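Local coordinates for YfkN protein (Bacillus subtilis subsp. subtilis, PDB 3GVE) that belongs to the calcineurin-like phosphoesterase family and holds a manganese ion and a magnesium ion close together in one shared site, at residues V60-L65 against A103-N108; I168-P173 against Q190-S195; S195-I200 against T237-I242; A213-G218 against N230-L235; A244-H249 against P276-S281. All coordinates share one frame; numbering follows the deposited sequence.

Interaction 1. Residues V60-L65 against A103-N108. With MG (magnesium ion), chain D; MN (manganese (II) ion), chain C.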
# COMPACT_ATOMS: atom_id res chain seq x y z
N VAL A 60 -2.91 -17.60 16.12
CA VAL A 60 -2.40 -16.31 16.63
C VAL A 60 -2.31 -15.27 15.53
O VAL A 60 -2.10 -15.59 14.38
CB VAL A 60 -1.01 -16.48 17.32
CG1 VAL A 60 -1.12 -17.50 18.46
CG2 VAL A 60 0.05 -16.91 16.32
N ASP A 61 -2.46 -14.02 15.93
CA ASP A 61 -2.24 -12.90 15.01
C ASP A 61 -1.04 -12.09 15.46
O ASP A 61 -0.82 -11.91 16.65
CB ASP A 61 -3.44 -11.98 14.94
CG ASP A 61 -3.26 -10.90 13.91
OD1 ASP A 61 -3.28 -11.19 12.70
OD2 ASP A 61 -3.03 -9.76 14.31
N ASN A 62 -0.28 -11.59 14.49
CA ASN A 62 0.96 -10.88 14.77
C ASN A 62 0.95 -9.35 14.66
O ASN A 62 2.00 -8.74 14.65
CB ASN A 62 2.08 -11.45 13.90
CG ASN A 62 3.46 -11.34 14.56
OD1 ASN A 62 3.60 -11.56 15.76
ND2 ASN A 62 4.48 -11.01 13.75
N GLY A 63 -0.24 -8.75 14.60
CA GLY A 63 -0.36 -7.30 14.61
C GLY A 63 -0.40 -6.65 13.23
O GLY A 63 -0.37 -7.33 12.22
N ASP A 64 -0.45 -5.32 13.21
CA ASP A 64 -0.83 -4.53 12.02
C ASP A 64 -2.15 -5.08 11.46
O ASP A 64 -2.28 -5.44 10.30
CB ASP A 64 0.29 -4.50 10.96
CG ASP A 64 1.25 -3.35 11.15
OD1 ASP A 64 1.20 -2.72 12.22
OD2 ASP A 64 2.06 -3.11 10.22
N LEU A 65 -3.14 -5.13 12.35
CA LEU A 65 -4.43 -5.78 12.13
C LEU A 65 -5.60 -4.81 11.91
O LEU A 65 -6.41 -5.02 11.03
CB LEU A 65 -4.73 -6.69 13.32
CG LEU A 65 -6.15 -7.27 13.39
CD1 LEU A 65 -6.36 -8.26 12.27
CD2 LEU A 65 -6.39 -7.93 14.77
N ALA A 103 -4.46 -15.78 20.65
CA ALA A 103 -3.65 -14.66 21.09
C ALA A 103 -3.42 -13.68 19.95
O ALA A 103 -3.47 -14.10 18.80
CB ALA A 103 -2.29 -15.14 21.60
N GLY A 104 -3.11 -12.45 20.32
CA GLY A 104 -2.70 -11.47 19.33
C GLY A 104 -1.67 -10.51 19.94
O GLY A 104 -1.31 -10.63 21.12
N THR A 105 -1.22 -9.55 19.13
CA THR A 105 -0.18 -8.61 19.60
C THR A 105 -0.32 -7.27 18.93
O THR A 105 -1.21 -7.09 18.04
CB THR A 105 1.21 -9.24 19.43
OG1 THR A 105 2.14 -8.53 20.25
CG2 THR A 105 1.70 -9.19 17.98
N LEU A 106 0.53 -6.31 19.27
CA LEU A 106 0.47 -4.99 18.70
C LEU A 106 1.52 -4.81 17.63
O LEU A 106 2.67 -5.06 17.80
CB LEU A 106 0.65 -3.93 19.78
CG LEU A 106 -0.28 -4.12 20.99
CD1 LEU A 106 -0.01 -3.10 22.04
CD2 LEU A 106 -1.74 -4.15 20.63
N GLY A 107 1.03 -4.34 16.46
CA GLY A 107 1.94 -3.90 15.43
C GLY A 107 2.00 -2.36 15.55
O GLY A 107 1.30 -1.71 16.36
N ASN A 108 2.93 -1.78 14.78
CA ASN A 108 3.08 -0.30 14.86
C ASN A 108 1.79 0.43 14.52
O ASN A 108 1.43 1.46 15.07
CB ASN A 108 4.25 0.23 14.00
CG ASN A 108 4.33 -0.41 12.61
OD1 ASN A 108 4.45 -1.62 12.43
ND2 ASN A 108 4.16 0.42 11.62
MG MG D . 4.37 -3.07 10.94
MN MN C . 2.34 -3.79 8.07
O HOH W 1 -3.26 -9.11 16.96
O HOH W 2 4.45 -3.32 8.52
O HOH W 3 2.55 -1.67 7.38
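Val60, near the end of strand 57-61, lies beside Ala103: its CG1 is 4.1 Å from Ala103 CB, and the two backbones form a single bridge. The bond across comes from the next residue, where Asp61 N donates to Ala103 O over 3.0 Å at a fairly straight 161°. The carboxylate of Asp61 works on several partners. OD2 accepts from Gly63 N, 3.0 Å away and above the carboxylate plane, which closes an Asx turn. The same oxygen accepts a hydrogen bond from water 1, and that water accepts from Thr105 N, so the turn is tied to the opposite segment through solvent. OD1 bonds to Thr17 OG1. Asn62 runs side by side with Thr105, its OD1 3.8 Å from Thr105 CG2, while its ND2 turns to Ala215 O. At Gly63 the chains come close, CA to Gly107 CA 4.2 Å; a CB there would run into Gly107 N, and the positive phi of 92° also suits glycine. Asp64 then enters the metal site. Its OD2 binds both ions, 2.3 Å to manganese and 2.4 Å to magnesium, whereas OD1 is hydrogen-bonded by the neighbouring His109. Across the contact Asn108 OD1 binds magnesium at 2.1 Å. His216 and His249 join it there; Asp19, His21 and His251 bind the manganese. One carboxylate oxygen shared by two cations is the bridging arrangement known from calcineurin-like dinuclear centres; OD2 and water 2 each touch both ions, so two single-atom bridges set the spacing of the pair.

Interaction 2. Residues I168-P173 against Q190-S195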
# COMPACT_ATOMS: atom_id res chain seq x y z
N ILE A 168 4.17 -14.12 24.21
CA ILE A 168 4.79 -12.82 24.47
C ILE A 168 4.83 -12.07 23.14
O ILE A 168 5.00 -12.67 22.10
CB ILE A 168 6.22 -12.99 25.06
CG1 ILE A 168 6.83 -11.63 25.44
CG2 ILE A 168 7.15 -13.78 24.11
CD1 ILE A 168 8.13 -11.73 26.29
N GLY A 169 4.68 -10.76 23.19
CA GLY A 169 4.67 -9.96 21.97
C GLY A 169 5.60 -8.77 22.03
O GLY A 169 5.87 -8.25 23.08
N PHE A 170 6.05 -8.34 20.85
CA PHE A 170 6.98 -7.22 20.68
C PHE A 170 6.59 -6.33 19.50
O PHE A 170 6.11 -6.82 18.49
CB PHE A 170 8.41 -7.72 20.45
CG PHE A 170 8.84 -8.76 21.42
CD1 PHE A 170 9.23 -8.41 22.70
CD2 PHE A 170 8.82 -10.08 21.06
CE1 PHE A 170 9.61 -9.39 23.60
CE2 PHE A 170 9.21 -11.06 21.95
CZ PHE A 170 9.60 -10.71 23.24
N VAL A 171 6.84 -5.04 19.64
CA VAL A 171 6.61 -4.06 18.57
C VAL A 171 7.90 -3.24 18.36
O VAL A 171 8.71 -3.13 19.25
CB VAL A 171 5.40 -3.14 18.92
CG1 VAL A 171 5.77 -2.14 20.02
CG2 VAL A 171 4.86 -2.42 17.68
N PRO A 172 8.11 -2.69 17.17
CA PRO A 172 9.36 -1.94 16.97
C PRO A 172 9.37 -0.63 17.79
O PRO A 172 8.38 0.05 17.90
CB PRO A 172 9.36 -1.63 15.47
CG PRO A 172 8.51 -2.74 14.87
CD PRO A 172 7.40 -2.90 15.89
N PRO A 173 10.54 -0.30 18.34
CA PRO A 173 10.66 0.95 19.11
C PRO A 173 10.44 2.21 18.28
O PRO A 173 10.19 3.25 18.86
CB PRO A 173 12.09 0.90 19.67
CG PRO A 173 12.56 -0.47 19.50
CD PRO A 173 11.77 -1.11 18.40
N GLN A 190 11.01 -0.31 25.09
CA GLN A 190 12.21 -1.05 25.37
C GLN A 190 12.65 -1.84 24.13
O GLN A 190 11.83 -2.33 23.36
CB GLN A 190 11.94 -1.97 26.55
CG GLN A 190 13.10 -2.82 27.02
CD GLN A 190 12.72 -3.75 28.15
OE1 GLN A 190 11.57 -4.13 28.29
NE2 GLN A 190 13.70 -4.15 28.95
N ASP A 191 13.96 -1.94 23.97
CA ASP A 191 14.56 -2.78 22.94
C ASP A 191 13.91 -4.16 22.95
O ASP A 191 13.68 -4.73 23.99
CB ASP A 191 16.07 -2.92 23.17
CG ASP A 191 16.70 -3.98 22.30
OD1 ASP A 191 16.80 -3.74 21.10
OD2 ASP A 191 17.07 -5.04 22.81
N ILE A 192 13.66 -4.68 21.75
CA ILE A 192 13.01 -5.97 21.60
C ILE A 192 13.74 -7.12 22.34
O ILE A 192 13.12 -7.79 23.16
CB ILE A 192 12.75 -6.30 20.12
CG1 ILE A 192 11.69 -5.35 19.59
CG2 ILE A 192 12.31 -7.76 19.95
CD1 ILE A 192 11.54 -5.38 18.08
N VAL A 193 15.03 -7.34 22.05
CA VAL A 193 15.79 -8.41 22.72
C VAL A 193 15.84 -8.23 24.24
O VAL A 193 15.68 -9.18 25.00
CB VAL A 193 17.19 -8.53 22.08
CG1 VAL A 193 18.16 -9.35 22.90
CG2 VAL A 193 17.11 -9.01 20.62
N GLU A 194 16.08 -6.99 24.67
CA GLU A 194 16.15 -6.70 26.11
C GLU A 194 14.82 -6.94 26.80
O GLU A 194 14.78 -7.56 27.83
CB GLU A 194 16.61 -5.26 26.37
CG GLU A 194 18.06 -4.99 26.07
CD GLU A 194 18.42 -3.53 26.15
OE1 GLU A 194 17.67 -2.76 26.79
OE2 GLU A 194 19.44 -3.14 25.57
N SER A 195 13.73 -6.65 26.16
CA SER A 195 12.38 -6.97 26.69
C SER A 195 12.23 -8.46 26.81
O SER A 195 11.65 -8.98 27.81
CB SER A 195 11.30 -6.24 25.90
OG SER A 195 10.06 -6.88 26.07
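Ile192 and Phe170 carry this contact, in which the first turn of helix 192-205 settles on the end of strand 160-170. The two elements belong to a beta-alpha-beta crossover: the chain leaves this strand, and after a connection with two short helices it runs through helix 192-205 and returns as the neighbouring parallel strand 210-215. Ile192 gives up the most surface. Its CG2, anti to the backbone N, rests 3.9 Å from Phe170 CG and is just as near Phe170 CB, the two side chains crossing at a slant. The other branch reaches further along the strand's exit: CG1 lies 3.7 Å from Val171 O, and CD1 ends 4.3 Å from Pro173 CD. Val171 O itself is bonded by Asn133 ND2, which also reaches Gln190 O and so stitches both segments to a third piece of chain. In Phe170, CG is anti to the carbonyl carbon (chi1 -48°), which carries it to the helix side, and CE1 comes 3.9 Å from Ile192 O. Ser195 OG sits at the ring edge, in plane, but this holds for one of two modelled conformers and is less certain. Ala196, one residue further along the helix, also packs on the ring. Pro173, third in buried surface, brings CG to 4.3 Å from Gln190 O, just before the helix begins. That beginning is capped by Asp191, the N-cap residue, whose OD1 bonds to Gly227 N and whose OD2 accepts from Glu194 N at 2.9 Å, on the anti side of the carboxylate.

Interaction 3. Residues S195-I200 against T237-I242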
# COMPACT_ATOMS: atom_id res chain seq x y z
N SER A 195 13.73 -6.65 26.16
CA SER A 195 12.38 -6.97 26.69
C SER A 195 12.23 -8.46 26.81
O SER A 195 11.65 -8.98 27.81
CB SER A 195 11.30 -6.24 25.90
OG SER A 195 10.06 -6.88 26.07
N ALA A 196 12.66 -9.19 25.80
CA ALA A 196 12.56 -10.64 25.84
C ALA A 196 13.39 -11.21 26.99
O ALA A 196 12.90 -12.06 27.72
CB ALA A 196 13.00 -11.25 24.50
N ASN A 197 14.63 -10.74 27.14
CA ASN A 197 15.51 -11.25 28.18
C ASN A 197 15.00 -10.92 29.59
O ASN A 197 15.24 -11.66 30.49
CB ASN A 197 16.94 -10.77 27.93
CG ASN A 197 17.63 -11.59 26.87
OD1 ASN A 197 17.29 -12.72 26.63
ND2 ASN A 197 18.63 -11.00 26.25
N GLU A 198 14.28 -9.82 29.73
CA GLU A 198 13.70 -9.43 31.01
C GLU A 198 12.48 -10.28 31.34
O GLU A 198 12.24 -10.65 32.47
CB GLU A 198 13.33 -7.96 30.91
CG GLU A 198 12.63 -7.31 32.11
CD GLU A 198 12.28 -5.85 31.79
OE1 GLU A 198 13.18 -5.04 31.65
OE2 GLU A 198 11.10 -5.54 31.65
N THR A 199 11.71 -10.60 30.31
CA THR A 199 10.40 -11.21 30.50
C THR A 199 10.37 -12.75 30.52
O THR A 199 9.66 -13.34 31.30
CB THR A 199 9.37 -10.64 29.48
OG1 THR A 199 9.37 -9.22 29.55
CG2 THR A 199 7.97 -11.15 29.78
N ILE A 200 11.14 -13.38 29.65
CA ILE A 200 11.18 -14.83 29.56
C ILE A 200 11.41 -15.54 30.91
O ILE A 200 10.78 -16.50 31.18
CB ILE A 200 12.21 -15.28 28.51
CG1 ILE A 200 11.69 -15.01 27.08
CG2 ILE A 200 12.54 -16.79 28.67
CD1 ILE A 200 12.77 -14.97 26.05
N THR A 237 18.87 -15.57 18.26
CA THR A 237 20.26 -15.88 18.63
C THR A 237 20.67 -15.41 20.02
O THR A 237 21.55 -16.01 20.62
CB THR A 237 21.25 -15.32 17.59
OG1 THR A 237 20.98 -13.92 17.38
CG2 THR A 237 21.14 -16.08 16.24
N LYS A 238 20.08 -14.33 20.52
CA LYS A 238 20.54 -13.69 21.76
C LYS A 238 19.71 -14.03 22.98
O LYS A 238 20.08 -13.68 24.09
CB LYS A 238 20.61 -12.17 21.63
CG LYS A 238 21.55 -11.63 20.57
CD LYS A 238 21.64 -10.10 20.67
CE LYS A 238 22.54 -9.49 19.61
NZ LYS A 238 22.64 -8.01 19.85
N THR A 239 18.59 -14.69 22.79
CA THR A 239 17.75 -15.07 23.92
C THR A 239 17.77 -16.57 24.08
O THR A 239 18.32 -17.27 23.26
CB THR A 239 16.27 -14.64 23.74
OG1 THR A 239 15.68 -15.41 22.69
CG2 THR A 239 16.17 -13.17 23.43
N LYS A 240 17.14 -17.05 25.14
CA LYS A 240 16.99 -18.48 25.39
C LYS A 240 15.58 -18.73 25.90
O LYS A 240 15.11 -18.00 26.75
CB LYS A 240 17.99 -18.92 26.46
CG LYS A 240 18.75 -20.18 26.13
CD LYS A 240 20.03 -20.30 26.97
CE LYS A 240 19.72 -20.76 28.38
NZ LYS A 240 20.92 -21.02 29.23
N GLY A 241 14.92 -19.75 25.40
CA GLY A 241 13.61 -20.08 25.92
C GLY A 241 12.42 -19.86 24.99
O GLY A 241 11.33 -20.24 25.31
N ILE A 242 12.64 -19.24 23.84
CA ILE A 242 11.58 -19.09 22.85
C ILE A 242 11.55 -20.33 21.97
O ILE A 242 12.56 -20.73 21.41
CB ILE A 242 11.80 -17.86 21.96
CG1 ILE A 242 11.77 -16.58 22.81
CG2 ILE A 242 10.74 -17.81 20.85
CD1 ILE A 242 12.16 -15.29 22.06
O HOH W 4 16.64 -15.11 27.35
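The flat carboxamide of Asn197 meets Thr239 through its oxygen: OD1 is 3.4 Å from Thr239 CG2. The amide's other end lies near Lys238 O, with ND2 3.7 Å away. OD1 accepts from water 4 at 2.6 Å, and the water in turn accepts from Lys240 N at 3.0 Å, giving the two segments a polar link at the surface. A second flat group, the peptide of Ser195, is bonded on opposite faces of its plane, where Thr199 N and Thr199 OG1 both donate to Ser195 O. Further along the contact the character turns apolar. Helices 192-205 and 232-238 connect strands 160-170, 210-215 and 244-247, which run parallel in one mixed sheet, and here the first helix packs against the chain that leaves the second on its way to strand 244-247. In Thr239, chi1 of 69° sets OG1 between the backbone N and the carbonyl carbon and leaves CG2 anti to the carbonyl carbon, 3.9 Å from Ala196 CB, while OG1 bonds back to Leu235 O. Ile200 has the most surface buried here. Its CG2 lies 3.4 Å from Lys240 O and close to Gly241, where a CB would crowd that methyl and where the positive phi of 112° is a conformation that glycine adopts easily. The other branch of Ile200 crosses Ile242 at about a right angle, CD1 meeting Ile242 CG1 at 3.8 Å.

Interaction 4. Residues A213-G218 against N230-L235. With MG (magnesium ion), chain D.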
# COMPACT_ATOMS: atom_id res chain seq x y z
N ALA A 213 6.62 -16.40 20.55
CA ALA A 213 6.81 -14.97 20.40
C ALA A 213 6.00 -14.43 19.24
O ALA A 213 6.24 -14.91 18.08
CB ALA A 213 8.31 -14.69 20.15
N LEU A 214 5.12 -13.49 19.51
CA LEU A 214 4.43 -12.74 18.48
C LEU A 214 5.29 -11.49 18.25
O LEU A 214 5.11 -10.45 18.85
CB LEU A 214 3.01 -12.43 18.94
CG LEU A 214 2.23 -13.68 19.42
CD1 LEU A 214 0.84 -13.32 19.89
CD2 LEU A 214 2.16 -14.78 18.38
N ALA A 215 6.28 -11.66 17.38
CA ALA A 215 7.29 -10.65 17.17
C ALA A 215 6.93 -9.80 15.96
O ALA A 215 7.17 -10.19 14.84
CB ALA A 215 8.65 -11.32 16.98
N HIS A 216 6.34 -8.64 16.22
CA HIS A 216 5.97 -7.75 15.12
C HIS A 216 7.21 -6.98 14.70
O HIS A 216 7.42 -5.83 15.07
CB HIS A 216 4.80 -6.79 15.40
CG HIS A 216 4.33 -6.11 14.15
ND1 HIS A 216 3.39 -6.68 13.32
CD2 HIS A 216 4.77 -5.00 13.50
CE1 HIS A 216 3.23 -5.93 12.25
NE2 HIS A 216 4.05 -4.90 12.33
N THR A 217 8.02 -7.67 13.91
CA THR A 217 9.35 -7.21 13.54
C THR A 217 9.87 -8.23 12.53
O THR A 217 9.52 -9.38 12.59
CB THR A 217 10.26 -7.09 14.80
OG1 THR A 217 11.52 -6.52 14.45
CG2 THR A 217 10.47 -8.44 15.50
N GLY A 218 10.69 -7.76 11.60
CA GLY A 218 11.17 -8.59 10.52
C GLY A 218 12.55 -9.16 10.76
O GLY A 218 13.06 -9.18 11.86
N ASN A 230 14.02 -4.42 12.88
CA ASN A 230 13.78 -5.77 12.38
C ASN A 230 14.72 -6.75 13.08
O ASN A 230 15.80 -7.02 12.62
CB ASN A 230 13.93 -5.80 10.85
CG ASN A 230 12.79 -5.05 10.17
OD1 ASN A 230 11.63 -5.40 10.34
ND2 ASN A 230 13.12 -4.03 9.40
N ALA A 231 14.25 -7.27 14.20
CA ALA A 231 15.10 -7.90 15.19
C ALA A 231 14.97 -9.41 15.35
O ALA A 231 15.49 -9.95 16.30
CB ALA A 231 14.86 -7.22 16.57
N VAL A 232 14.27 -10.09 14.45
CA VAL A 232 14.05 -11.53 14.60
C VAL A 232 15.35 -12.35 14.71
O VAL A 232 15.44 -13.27 15.49
CB VAL A 232 13.14 -12.09 13.50
CG1 VAL A 232 13.17 -13.64 13.53
CG2 VAL A 232 11.70 -11.59 13.70
N PHE A 233 16.34 -12.03 13.89
CA PHE A 233 17.61 -12.77 13.96
C PHE A 233 18.20 -12.67 15.37
O PHE A 233 18.70 -13.63 15.90
CB PHE A 233 18.60 -12.23 12.92
CG PHE A 233 19.91 -12.97 12.89
CD1 PHE A 233 20.09 -14.08 12.09
CD2 PHE A 233 20.96 -12.53 13.67
CE1 PHE A 233 21.32 -14.75 12.06
CE2 PHE A 233 22.19 -13.20 13.64
CZ PHE A 233 22.37 -14.30 12.84
N ASP A 234 18.15 -11.48 15.94
CA ASP A 234 18.65 -11.25 17.29
C ASP A 234 17.82 -11.92 18.39
O ASP A 234 18.36 -12.45 19.34
CB ASP A 234 18.83 -9.75 17.53
CG ASP A 234 19.72 -9.11 16.47
OD1 ASP A 234 20.83 -9.61 16.24
OD2 ASP A 234 19.28 -8.18 15.83
N LEU A 235 16.50 -11.91 18.24
CA LEU A 235 15.65 -12.69 19.12
C LEU A 235 16.04 -14.16 19.10
O LEU A 235 16.17 -14.80 20.13
CB LEU A 235 14.20 -12.57 18.70
CG LEU A 235 13.42 -11.41 19.29
CD1 LEU A 235 12.03 -11.40 18.65
CD2 LEU A 235 13.30 -11.52 20.83
MG MG D . 4.37 -3.07 10.94
O HOH W 2 4.45 -3.32 8.52
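Thr217 OG1 is held by two backbone groups at the approach to helix 232-238: Ala231 N donates to it over 2.8 Å, and, just before the segment, Glu229 O is bonded to it as well. The torsion behind this sets OG1 anti to the backbone N (chi1 -174°). Next to it, Gly218 N donates to Asn230 OD1 at 2.8 Å, in the plane of the amide and on a lone pair, though bent to 136° at the hydrogen. The third bond runs from Val232 N to Gly218 O, nearly along the C=O axis. It uses an N-H of the first helical turn, just after Ala231 at the N-cap position. Strand 210-215, helix 232-238 and strand 244-247 form a beta-alpha-beta unit, and these bonds tie the loop after its first strand to the start of its helix. Beside these bonds, toward the strand, the packing is apolar: Val232 CG2 lies 3.8 Å from Thr217 CG2, and Leu235 CD1 is equally near Ala215 CB. Between Ala215 and Thr217 the chain makes an inverse gamma turn centred on His216, whose CB points away from the helix and whose NE2 binds magnesium at 2.3 Å while ND1 bonds to Asn62 O.

Interaction 5. Residues A244-H249 against P276-S281. With MG (magnesium ion), chain D.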
# COMPACT_ATOMS: atom_id res chain seq x y z
N ALA A 244 9.09 -20.80 19.40
CA ALA A 244 8.53 -20.49 18.08
C ALA A 244 8.42 -18.99 17.94
O ALA A 244 8.09 -18.32 18.90
CB ALA A 244 7.16 -21.12 17.94
N ILE A 245 8.68 -18.49 16.74
CA ILE A 245 8.60 -17.06 16.45
C ILE A 245 7.71 -16.80 15.24
O ILE A 245 7.93 -17.33 14.17
CB ILE A 245 10.00 -16.45 16.18
CG1 ILE A 245 10.90 -16.63 17.40
CG2 ILE A 245 9.86 -14.97 15.83
CD1 ILE A 245 12.41 -16.35 17.12
N ILE A 246 6.71 -15.96 15.44
CA ILE A 246 5.93 -15.40 14.35
C ILE A 246 6.54 -14.02 14.04
O ILE A 246 6.70 -13.21 14.93
CB ILE A 246 4.44 -15.24 14.72
CG1 ILE A 246 3.87 -16.50 15.39
CG2 ILE A 246 3.63 -14.84 13.49
CD1 ILE A 246 4.13 -17.79 14.65
N SER A 247 6.87 -13.80 12.77
CA SER A 247 7.49 -12.57 12.34
C SER A 247 6.54 -11.90 11.36
O SER A 247 5.69 -12.51 10.77
CB SER A 247 8.84 -12.90 11.68
OG SER A 247 9.49 -11.76 11.15
N GLY A 248 6.72 -10.62 11.22
CA GLY A 248 5.93 -9.78 10.32
C GLY A 248 6.67 -8.49 9.98
O GLY A 248 7.88 -8.49 9.86
N HIS A 249 5.88 -7.42 9.88
CA HIS A 249 6.31 -6.05 9.70
C HIS A 249 6.84 -5.77 8.29
O HIS A 249 6.45 -4.80 7.68
CB HIS A 249 7.30 -5.64 10.79
CG HIS A 249 7.70 -4.20 10.73
ND1 HIS A 249 6.78 -3.17 10.86
CD2 HIS A 249 8.91 -3.61 10.57
CE1 HIS A 249 7.42 -2.01 10.77
NE2 HIS A 249 8.71 -2.26 10.59
N PRO A 276 11.79 -22.48 14.94
CA PRO A 276 10.94 -22.24 13.77
C PRO A 276 10.44 -20.79 13.75
O PRO A 276 10.06 -20.24 14.78
CB PRO A 276 9.78 -23.23 13.95
CG PRO A 276 9.72 -23.50 15.40
CD PRO A 276 11.13 -23.36 15.93
N VAL A 277 10.46 -20.22 12.56
CA VAL A 277 10.05 -18.85 12.31
C VAL A 277 9.20 -18.83 11.06
O VAL A 277 9.54 -19.46 10.08
CB VAL A 277 11.27 -17.95 12.05
CG1 VAL A 277 10.84 -16.51 11.74
CG2 VAL A 277 12.23 -17.99 13.24
N VAL A 278 8.11 -18.08 11.09
CA VAL A 278 7.31 -17.89 9.89
C VAL A 278 6.97 -16.41 9.72
O VAL A 278 6.76 -15.70 10.68
CB VAL A 278 6.02 -18.76 9.88
CG1 VAL A 278 6.40 -20.25 9.89
CG2 VAL A 278 5.09 -18.40 11.05
N MSE A 279 6.91 -15.98 8.46
CA MSE A 279 6.48 -14.63 8.11
C MSE A 279 5.55 -14.77 6.91
O MSE A 279 5.99 -14.90 5.77
CB MSE A 279 7.66 -13.72 7.76
CG MSE A 279 7.21 -12.31 7.34
SE MSE A 279 8.65 -11.24 6.61
CE MSE A 279 9.70 -11.00 8.21
N PRO A 280 4.26 -14.74 7.19
CA PRO A 280 3.27 -15.01 6.14
C PRO A 280 2.77 -13.77 5.40
O PRO A 280 1.61 -13.46 5.38
CB PRO A 280 2.14 -15.70 6.90
CG PRO A 280 2.20 -15.09 8.25
CD PRO A 280 3.67 -14.91 8.53
N SER A 281 3.70 -13.09 4.75
CA SER A 281 3.37 -12.02 3.80
C SER A 281 2.58 -10.89 4.48
O SER A 281 2.92 -10.47 5.57
CB SER A 281 2.62 -12.63 2.59
OG SER A 281 2.50 -11.67 1.54
MG MG D . 4.37 -3.07 10.94
O HOH W 2 4.45 -3.32 8.52
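Ile245 and Val277 pair as parallel neighbours, and three backbone hydrogen bonds run down this edge of strands 244-247 and 275-280. Ile245 N donates to Pro276 O at 3.0 Å, Val278 N returns to Ile245 O at 3.2 Å, and Ser247 N reaches Val278 O at 2.8 Å. Ile245 thus uses both its N-H and its carbonyl on the one partner strand. CA-H...O contacts fill in between them, from Val277 CA to Ile245 O and, beyond the last bond, from Met279 CA to Ser247 O.

Apolar contacts cover both faces. On one, Val277 CG2 lies 4.0 Å from Ile245 CB, and the pair is backed by helix 232-238 through Ala236 and Val232. On the other, Ile246 and Val278 lie side by side pointing the same way, CD1 of Ile246 3.8 Å from Val278 CG2, and Val278 goes on to touch Ile290 of strand 286-297.

Polar and metal contacts gather at the C-terminal end of segment 244-249. Met279, present as selenomethionine, bends at chi3 (-68°) and brings its methyl CE to 3.5 Å from Gly248 O. In the conformer given, Ser247 OG bonds to Thr217 O. His249 binds magnesium through ND1 at 2.4 Å, its NE2 being held by Glu229 OE2. Helix on one face, a second sheet on the other and metal ligands on the loops after the strands: this is the layered beta sandwich flanked by helices that is characteristic of calcineurin-like metallophosphoesterases.

Overall arrangement
Interactions 1, 4 and 5 converge on the magnesium ion, supply its four protein ligands from four loops and share water 2; interaction 1 alone also brings a protein ligand of the manganese. Asn62 links interaction 1 to interaction 4. Interactions 2, 4 and 5 lie on neighbouring strands of one sheet and are buried: interaction 5 is strand pairing, whereas 2 and 4 seat helix starts on strand ends, by apolar contact in 2 and by hydrogen bonds of side chain and backbone in 4. Interaction 3, its centre about 18 Å from the centre of the chain, is the one whose touching residues include exposed ones. It uses the helices of both 2 and 4, shares Ser195 with 2, and mixes a water bridge with apolar packing.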